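Local coordinates for enoyl-CoA hydratase/isomerase family protein (Ruegeria pomeroyi, PDB 3L3S) that belongs to the enoyl-CoA hydratase/isomerase family of the crotonase superfamily and probably has hydro-lyase activity, at residues 106-111 / 128-133. Numbering follows the deposited sequence.
Sequences PTIALV and LAYASP
Ile108 and Tyr130 meet because their first torsions bring a methyl of one to the ring of the other: in Ile108 CG2 stands anti to the backbone N, while in Tyr130 the ring carbon CG lies anti to the carbonyl carbon (chi1 -62°). Ile108 CG2 thereby reaches the edge of the Tyr130 ring, close to its plane, 3.7 Å from Tyr130 CD2. The other branch, Ile108 CG1, runs alongside Leu128 and comes within 4.1 Å of Leu128 CB, so that the isoleucine is shared between two residues of strand 128-131.

Beneath these side chains the two strands form a regular parallel ladder, their axes 4.6 Å apart at closest. The amides of Leu128 and Tyr130 donate to the carbonyls of Thr107 and Ala109, and the amides of Ala109 and Val111 return bonds to the carbonyl oxygens of Leu128 and Tyr130. Ala109 N approaches Leu128 O from above the carbonyl plane, at 2.9 Å. The ladder ends on a longer, more bent bond from Ser132 N to Val111 O (3.2 Å, 141° at the hydrogen). On the other face Ala109, Val111, Ala129 and Ala131 present three alanine methyls and a valine, and helix 118-124 lays Met123 against the first three.

The Tyr130 hydroxyl is hydrogen-bonded to Glu166 of the second subunit, which also packs on Leu128, so this face of the sheet meets another chain of the trimer. The two are adjacent strands of the mixed sheet of the crotonase fold: 107-111 is bonded on its far side to strand 53-58, and Ala129 to Asn186, just ahead of the short edge strand 187-188, while helix 194-207 covers Leu110, Leu128 and Tyr130.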
loop_
_atom_site.group_PDB
_atom_site.type_symbol
_atom_site.label_atom_id
_atom_site.label_comp_id
_atom_site.label_asym_id
_atom_site.label_seq_id
_atom_site.Cartn_x
_atom_site.Cartn_y
_atom_site.Cartn_z
ATOM N N PRO B 106 12.318 7.732 -16.811
ATOM C CA PRO B 106 11.771 8.435 -15.636
ATOM C C PRO B 106 10.979 9.697 -15.936
ATOM O O PRO B 106 11.381 10.507 -16.766
ATOM C CB PRO B 106 13.014 8.773 -14.820
ATOM C CG PRO B 106 13.950 7.690 -15.154
ATOM C CD PRO B 106 13.774 7.546 -16.648
ATOM N N THR B 107 9.805 9.790 -15.321
ATOM C CA THR B 107 8.915 10.938 -15.476
ATOM C C THR B 107 8.752 11.635 -14.116
ATOM O O THR B 107 8.471 10.992 -13.103
ATOM C CB THR B 107 7.552 10.517 -16.055
ATOM O OG1 THR B 107 6.924 9.589 -15.166
ATOM C CG2 THR B 107 7.733 9.845 -17.437
ATOM N N ILE B 108 9.024 12.936 -14.087
ATOM C CA ILE B 108 8.951 13.735 -12.858
ATOM C C ILE B 108 8.015 14.928 -13.007
ATOM O O ILE B 108 8.140 15.716 -13.940
ATOM C CB ILE B 108 10.362 14.278 -12.439
ATOM C CG1 ILE B 108 11.363 13.129 -12.266
ATOM C CG2 ILE B 108 10.272 15.071 -11.120
ATOM C CD1 ILE B 108 12.810 13.527 -12.404
ATOM N N ALA B 109 7.121 15.081 -12.037
ATOM C CA ALA B 109 6.186 16.190 -12.014
ATOM C C ALA B 109 6.628 17.271 -11.018
ATOM O O ALA B 109 6.983 16.966 -9.876
ATOM C CB ALA B 109 4.802 15.688 -11.678
ATOM N N LEU B 110 6.665 18.520 -11.486
ATOM C CA LEU B 110 7.032 19.688 -10.668
ATOM C C LEU B 110 5.726 20.461 -10.408
ATOM O O LEU B 110 5.159 21.076 -11.323
ATOM C CB LEU B 110 8.053 20.552 -11.423
ATOM C CG LEU B 110 8.957 21.612 -10.775
ATOM C CD1 LEU B 110 10.026 21.985 -11.789
ATOM C CD2 LEU B 110 8.220 22.860 -10.329
ATOM N N VAL B 111 5.263 20.407 -9.159
ATOM C CA VAL B 111 4.008 21.038 -8.724
ATOM C C VAL B 111 4.205 22.235 -7.780
ATOM O O VAL B 111 4.739 22.077 -6.681
ATOM C CB VAL B 111 3.086 19.964 -8.061
ATOM C CG1 VAL B 111 1.779 20.547 -7.565
ATOM C CG2 VAL B 111 2.792 18.863 -9.056
ATOM N N LEU B 128 7.858 10.197 -10.229
ATOM C CA LEU B 128 8.152 11.072 -9.094
ATOM C C LEU B 128 7.349 12.394 -9.129
ATOM O O LEU B 128 6.870 12.821 -10.186
ATOM C CB LEU B 128 9.656 11.348 -9.008
ATOM C CG LEU B 128 10.618 10.149 -8.948
ATOM C CD1 LEU B 128 12.059 10.618 -8.957
ATOM C CD2 LEU B 128 10.326 9.284 -7.730
ATOM N N ALA B 129 7.164 13.006 -7.959
ATOM C CA ALA B 129 6.426 14.263 -7.835
ATOM C C ALA B 129 6.980 15.081 -6.675
ATOM O O ALA B 129 7.116 14.580 -5.554
ATOM C CB ALA B 129 4.934 14.002 -7.634
ATOM N N TYR B 130 7.360 16.320 -6.972
ATOM C CA TYR B 130 7.921 17.235 -5.975
ATOM C C TYR B 130 7.087 18.507 -5.909
ATOM O O TYR B 130 6.803 19.146 -6.935
ATOM C CB TYR B 130 9.392 17.550 -6.295
ATOM C CG TYR B 130 10.274 16.323 -6.260
ATOM C CD1 TYR B 130 10.872 15.893 -5.056
ATOM C CD2 TYR B 130 10.428 15.512 -7.409
ATOM C CE1 TYR B 130 11.592 14.668 -4.990
ATOM C CE2 TYR B 130 11.139 14.293 -7.357
ATOM C CZ TYR B 130 11.711 13.871 -6.143
ATOM O OH TYR B 130 12.322 12.637 -6.075
ATOM N N ALA B 131 6.689 18.856 -4.697
ATOM C CA ALA B 131 5.861 20.027 -4.486
ATOM C C ALA B 131 6.418 21.085 -3.548
ATOM O O ALA B 131 7.377 20.851 -2.810
ATOM C CB ALA B 131 4.477 19.593 -4.024
ATOM N N SER B 132 5.828 22.276 -3.648
ATOM C CA SER B 132 6.154 23.430 -2.807
ATOM C C SER B 132 5.107 23.354 -1.689
ATOM O O SER B 132 4.138 22.606 -1.832
ATOM C CB SER B 132 5.990 24.737 -3.612
ATOM O OG SER B 132 4.636 25.172 -3.700
ATOM N N PRO B 133 5.290 24.089 -0.563
ATOM C CA PRO B 133 4.279 24.021 0.506
ATOM C C PRO B 133 2.871 24.504 0.168
ATOM O O PRO B 133 1.902 23.977 0.710
ATOM C CB PRO B 133 4.905 24.849 1.616
ATOM C CG PRO B 133 6.326 24.518 1.476
ATOM C CD PRO B 133 6.530 24.676 -0.018
#